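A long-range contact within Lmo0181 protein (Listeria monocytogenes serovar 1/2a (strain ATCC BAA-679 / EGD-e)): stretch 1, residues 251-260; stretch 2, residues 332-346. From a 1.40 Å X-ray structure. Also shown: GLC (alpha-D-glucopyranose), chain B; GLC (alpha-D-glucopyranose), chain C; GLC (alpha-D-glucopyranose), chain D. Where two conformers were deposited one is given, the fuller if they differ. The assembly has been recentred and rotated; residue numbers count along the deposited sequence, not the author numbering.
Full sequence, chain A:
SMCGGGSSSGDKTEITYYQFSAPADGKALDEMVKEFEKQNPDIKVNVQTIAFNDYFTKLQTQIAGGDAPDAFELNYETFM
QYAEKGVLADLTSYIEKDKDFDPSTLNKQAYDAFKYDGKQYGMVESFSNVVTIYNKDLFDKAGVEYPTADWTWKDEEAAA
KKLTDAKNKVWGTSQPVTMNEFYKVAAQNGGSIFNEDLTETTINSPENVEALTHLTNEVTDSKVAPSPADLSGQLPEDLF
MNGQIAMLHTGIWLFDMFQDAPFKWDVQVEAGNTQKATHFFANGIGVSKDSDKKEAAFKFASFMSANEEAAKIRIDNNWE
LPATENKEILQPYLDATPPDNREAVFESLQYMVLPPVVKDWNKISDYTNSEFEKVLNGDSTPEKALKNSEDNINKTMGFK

Stretch 1 251-260: GIWLFDMFQD
Stretch 2 (332-346) PYLDATPPDNREAVF

Stretch 1 opens with G251 (phi/psi -84/162), makes a 3-10 segment over 252-254 and continues as a weakly bonded helix at about 255-258. I252 (p, t) and F255 (m, chi2 5°) direct their CA-to-CB bonds toward stretch 2, while W253 (p, chi2 91°) points away, its NE1 donating to O5 of the chain C glucose at 3.1 Å.

Stretch 2 begins as the end of a helix, 332-335. Y333 (t, chi2 -84°) leaves its backbone sideways to the contact, yet its hydroxyl reaches stretch 1: OH lies 3.3 Å from F255 CE2 and 3.8 Å from I252 CD1. A water accepts from Y333 OH (2.8 Å) and donates to I252 O (2.9 Å), tying the phenol to the opposing backbone.

A336 (-75/148) leaves the helix, and T337 (-151/148) is extended, its OG1 donating to D340 OD1 at 2.6 Å. Two successive cis peptide bonds precede P338 (-77/163) and P339 (-83/160), both C-gamma endo. The CA of P338 is 6.4 Å from that of Q259. Q259 (m, m, chi3 -67°) donates through NE2 to P338 O at 3.0 Å, nearly linearly (178°), and also to F255 O at 3.0 Å; one amide thus joins its own turn to the proline segment. P339 packs over one face of the F255 ring, with its CD 4.0 Å from the ring centroid and 14° off the normal; the two CA atoms are 7.7 Å apart.

R342 (m, m, t, chi4 116°) folds back on this loop, NH2 donating to P338 O (2.9 Å) and NE to P339 O (3.1 Å). F255 CD2 sits over one guanidinium face, 4.4 Å from R342 CZ. In the following helix, V345 (t) points toward stretch 1: CG2 lies at the F255 ring edge, 4.1 Å from CE2, and 3.9 Å from I252 CG2.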

# COMPACT_ATOMS: atom_id res chain seq x y z
N GLY A 251 0.81 6.17 -3.22
CA GLY A 251 -0.34 5.38 -3.61
C GLY A 251 -1.57 6.15 -4.04
O GLY A 251 -1.79 7.31 -3.72
N ILE A 252 -2.43 5.40 -4.73
CA ILE A 252 -3.71 5.93 -5.17
C ILE A 252 -4.62 6.27 -3.99
O ILE A 252 -5.64 6.93 -4.16
CB ILE A 252 -4.45 4.99 -6.16
CG1 ILE A 252 -4.90 3.67 -5.53
CG2 ILE A 252 -3.56 4.75 -7.38
CD1 ILE A 252 -5.64 2.74 -6.46
N TRP A 253 -4.27 5.77 -2.81
CA TRP A 253 -4.97 6.13 -1.56
C TRP A 253 -4.81 7.58 -1.18
O TRP A 253 -5.51 8.02 -0.27
CB TRP A 253 -4.55 5.23 -0.37
CG TRP A 253 -3.09 5.14 -0.17
CD1 TRP A 253 -2.31 5.95 0.63
CD2 TRP A 253 -2.21 4.16 -0.73
NE1 TRP A 253 -1.02 5.56 0.56
CE2 TRP A 253 -0.92 4.45 -0.25
CE3 TRP A 253 -2.38 3.04 -1.57
CZ2 TRP A 253 0.20 3.68 -0.61
CZ3 TRP A 253 -1.27 2.29 -1.90
CH2 TRP A 253 0.00 2.60 -1.45
N LEU A 254 -3.94 8.32 -1.86
CA LEU A 254 -3.84 9.77 -1.62
C LEU A 254 -4.58 10.60 -2.66
O LEU A 254 -4.53 11.83 -2.57
CB LEU A 254 -2.38 10.21 -1.52
CG LEU A 254 -1.70 9.64 -0.26
CD1 LEU A 254 -0.27 10.18 -0.18
CD2 LEU A 254 -2.45 9.88 1.05
N PHE A 255 -5.25 9.99 -3.62
CA PHE A 255 -6.00 10.80 -4.57
C PHE A 255 -7.06 11.65 -3.88
O PHE A 255 -7.23 12.80 -4.27
CB PHE A 255 -6.72 9.91 -5.59
CG PHE A 255 -5.85 9.33 -6.67
CD1 PHE A 255 -4.46 9.47 -6.71
CD2 PHE A 255 -6.46 8.52 -7.64
CE1 PHE A 255 -3.72 8.87 -7.71
CE2 PHE A 255 -5.73 7.94 -8.63
CZ PHE A 255 -4.36 8.10 -8.65
N ASP A 256 -7.75 11.16 -2.85
CA ASP A 256 -8.73 11.99 -2.15
C ASP A 256 -8.05 13.21 -1.50
O ASP A 256 -8.56 14.32 -1.68
CB ASP A 256 -9.50 11.18 -1.10
CG ASP A 256 -10.56 12.01 -0.40
OD1 ASP A 256 -11.60 12.23 -1.03
OD2 ASP A 256 -10.32 12.48 0.74
N MET A 257 -6.94 13.03 -0.79
CA MET A 257 -6.20 14.14 -0.18
C MET A 257 -5.90 15.23 -1.20
O MET A 257 -6.03 16.43 -0.93
CB MET A 257 -4.87 13.61 0.38
CG MET A 257 -3.96 14.59 1.10
SD MET A 257 -2.64 13.67 1.90
CE MET A 257 -3.46 12.93 3.31
N PHE A 258 -5.49 14.80 -2.39
CA PHE A 258 -4.95 15.70 -3.39
C PHE A 258 -6.03 16.35 -4.24
O PHE A 258 -5.70 17.18 -5.06
CB PHE A 258 -3.92 14.99 -4.26
CG PHE A 258 -2.66 14.55 -3.54
CD1 PHE A 258 -2.24 15.09 -2.32
CD2 PHE A 258 -1.89 13.57 -4.09
CE1 PHE A 258 -1.08 14.67 -1.70
CE2 PHE A 258 -0.73 13.12 -3.46
CZ PHE A 258 -0.31 13.67 -2.27
N GLN A 259 -7.31 16.04 -4.04
CA GLN A 259 -8.35 16.67 -4.85
C GLN A 259 -8.27 18.18 -4.74
O GLN A 259 -8.56 18.87 -5.72
CB GLN A 259 -9.77 16.22 -4.46
CG GLN A 259 -10.01 14.72 -4.68
CD GLN A 259 -9.95 14.35 -6.15
OE1 GLN A 259 -10.79 14.76 -6.92
NE2 GLN A 259 -8.92 13.63 -6.56
N ASP A 260 -7.92 18.72 -3.58
CA ASP A 260 -7.86 20.18 -3.43
C ASP A 260 -6.42 20.68 -3.38
O ASP A 260 -6.16 21.78 -2.88
CB ASP A 260 -8.69 20.69 -2.25
CG ASP A 260 -8.24 20.15 -0.93
OD1 ASP A 260 -7.25 19.39 -0.85
OD2 ASP A 260 -8.91 20.46 0.10
N PRO A 332 -17.08 5.11 -13.32
CA PRO A 332 -16.96 6.46 -12.73
C PRO A 332 -15.54 6.75 -12.25
O PRO A 332 -15.12 7.91 -12.26
CB PRO A 332 -18.01 6.45 -11.60
CG PRO A 332 -19.01 5.43 -12.02
CD PRO A 332 -18.19 4.36 -12.69
N TYR A 333 -14.78 5.74 -11.82
CA TYR A 333 -13.38 5.96 -11.45
C TYR A 333 -12.52 6.37 -12.62
O TYR A 333 -11.62 7.20 -12.48
CB TYR A 333 -12.81 4.69 -10.79
CG TYR A 333 -11.46 4.85 -10.17
CD1 TYR A 333 -10.29 4.74 -10.90
CD2 TYR A 333 -11.33 5.13 -8.81
CE1 TYR A 333 -9.05 4.88 -10.32
CE2 TYR A 333 -10.09 5.29 -8.21
CZ TYR A 333 -8.95 5.16 -8.96
OH TYR A 333 -7.72 5.31 -8.40
N LEU A 334 -12.76 5.78 -13.77
CA LEU A 334 -12.02 6.14 -14.99
C LEU A 334 -12.41 7.56 -15.45
O LEU A 334 -11.57 8.28 -16.02
CB LEU A 334 -12.31 5.14 -16.11
CG LEU A 334 -11.62 3.79 -15.99
CD1 LEU A 334 -12.21 2.88 -17.04
CD2 LEU A 334 -10.11 4.00 -16.13
N ASP A 335 -13.64 7.98 -15.18
CA ASP A 335 -14.12 9.27 -15.66
C ASP A 335 -13.87 10.40 -14.69
O ASP A 335 -13.99 11.59 -15.05
CB ASP A 335 -15.62 9.18 -15.96
CG ASP A 335 -15.95 8.28 -17.16
OD1 ASP A 335 -15.05 8.01 -17.98
OD2 ASP A 335 -17.10 7.85 -17.30
N ALA A 336 -13.52 10.06 -13.47
CA ALA A 336 -13.28 11.05 -12.43
C ALA A 336 -11.93 11.75 -12.62
O ALA A 336 -10.96 11.21 -13.16
CB ALA A 336 -13.30 10.36 -11.07
N THR A 337 -11.90 13.00 -12.21
CA THR A 337 -10.68 13.82 -12.33
C THR A 337 -10.67 14.88 -11.21
O THR A 337 -11.76 15.34 -10.86
CB THR A 337 -10.55 14.45 -13.72
OG1 THR A 337 -9.32 15.19 -13.83
CG2 THR A 337 -11.72 15.37 -14.10
N PRO A 338 -9.51 15.28 -10.69
CA PRO A 338 -8.18 14.81 -11.01
C PRO A 338 -7.89 13.44 -10.36
O PRO A 338 -8.56 13.03 -9.43
CB PRO A 338 -7.31 15.94 -10.44
CG PRO A 338 -8.06 16.40 -9.21
CD PRO A 338 -9.48 16.37 -9.70
N PRO A 339 -6.87 12.72 -10.82
CA PRO A 339 -6.04 13.07 -11.97
C PRO A 339 -6.75 12.61 -13.26
O PRO A 339 -7.62 11.73 -13.22
CB PRO A 339 -4.79 12.22 -11.73
CG PRO A 339 -5.30 10.94 -11.10
CD PRO A 339 -6.39 11.46 -10.19
N ASP A 340 -6.37 13.19 -14.39
CA ASP A 340 -6.93 12.78 -15.67
C ASP A 340 -6.53 11.39 -16.09
O ASP A 340 -7.35 10.64 -16.65
CB ASP A 340 -6.53 13.75 -16.78
CG ASP A 340 -7.23 15.10 -16.71
OD1 ASP A 340 -8.39 15.19 -16.28
OD2 ASP A 340 -6.62 16.09 -17.15
N ASN A 341 -5.26 11.01 -15.85
CA ASN A 341 -4.75 9.76 -16.43
C ASN A 341 -5.02 8.56 -15.53
O ASN A 341 -4.11 7.85 -15.13
CB ASN A 341 -3.27 9.92 -16.71
CG ASN A 341 -2.71 8.77 -17.52
OD1 ASN A 341 -3.45 8.11 -18.26
ND2 ASN A 341 -1.42 8.51 -17.38
N ARG A 342 -6.31 8.35 -15.24
CA ARG A 342 -6.76 7.23 -14.44
C ARG A 342 -6.32 5.89 -15.05
O ARG A 342 -6.06 4.93 -14.30
CB ARG A 342 -8.30 7.28 -14.30
CG ARG A 342 -8.89 8.49 -13.58
CD ARG A 342 -8.49 8.49 -12.14
NE ARG A 342 -9.00 9.61 -11.35
CZ ARG A 342 -9.85 9.53 -10.34
NH1 ARG A 342 -10.35 8.35 -9.99
NH2 ARG A 342 -10.13 10.62 -9.63
N GLU A 343 -6.18 5.83 -16.38
CA GLU A 343 -5.73 4.58 -17.01
C GLU A 343 -4.36 4.15 -16.52
O GLU A 343 -4.11 2.95 -16.54
CB GLU A 343 -5.81 4.60 -18.54
CG GLU A 343 -7.20 4.52 -19.11
CD GLU A 343 -7.94 3.18 -19.04
OE1 GLU A 343 -7.48 2.19 -18.40
OE2 GLU A 343 -9.03 3.15 -19.67
N ALA A 344 -3.51 5.06 -16.07
CA ALA A 344 -2.21 4.64 -15.54
C ALA A 344 -2.36 3.67 -14.38
O ALA A 344 -1.50 2.80 -14.19
CB ALA A 344 -1.38 5.83 -15.07
N VAL A 345 -3.42 3.79 -13.58
CA VAL A 345 -3.63 2.90 -12.44
C VAL A 345 -3.80 1.47 -12.95
O VAL A 345 -3.23 0.53 -12.39
CB VAL A 345 -4.86 3.38 -11.64
CG1 VAL A 345 -5.18 2.39 -10.53
CG2 VAL A 345 -4.70 4.79 -11.07
N PHE A 346 -4.62 1.31 -13.99
CA PHE A 346 -4.87 -0.03 -14.53
C PHE A 346 -3.72 -0.51 -15.40
O PHE A 346 -3.40 -1.69 -15.35
CB PHE A 346 -6.23 -0.02 -15.26
CG PHE A 346 -7.32 0.35 -14.33
CD1 PHE A 346 -7.86 -0.58 -13.47
CD2 PHE A 346 -7.75 1.66 -14.28
CE1 PHE A 346 -8.85 -0.19 -12.57
CE2 PHE A 346 -8.72 2.07 -13.38
CZ PHE A 346 -9.27 1.13 -12.55
C1 GLC B . -1.92 1.49 1.78
C2 GLC B . -2.74 0.26 1.47
C3 GLC B . -2.21 -0.94 2.24
C4 GLC B . -0.71 -1.09 2.02
C5 GLC B . 0.02 0.20 2.38
C6 GLC B . 1.51 0.15 2.07
O2 GLC B . -4.10 0.52 1.80
O3 GLC B . -2.88 -2.10 1.75
O4 GLC B . -0.24 -2.11 2.91
O5 GLC B . -0.52 1.27 1.58
O6 GLC B . 1.96 1.50 2.30
C1 GLC C . 2.86 6.32 1.58
C2 GLC C . 3.70 7.56 1.83
C3 GLC C . 3.58 8.07 3.24
C4 GLC C . 2.13 8.18 3.67
C5 GLC C . 1.40 6.88 3.43
C6 GLC C . -0.08 7.12 3.67
O2 GLC C . 5.08 7.33 1.48
O3 GLC C . 4.30 9.26 3.50
O4 GLC C . 2.04 8.60 5.03
O5 GLC C . 1.51 6.52 2.06
O6 GLC C . -0.88 5.95 3.48
C1 GLC D . -0.91 5.09 4.62
C2 GLC D . -0.87 3.66 4.11
C3 GLC D . -2.14 3.29 3.36
C4 GLC D . -3.32 3.54 4.27
C5 GLC D . -3.32 5.03 4.65
C6 GLC D . -4.52 5.41 5.51
O2 GLC D . 0.27 3.51 3.27
O3 GLC D . -2.16 1.89 3.11
O4 GLC D . -4.55 3.13 3.66
O5 GLC D . -2.11 5.31 5.35
O6 GLC D . -4.34 4.83 6.80
O HOH W 1 -7.84 5.87 -5.69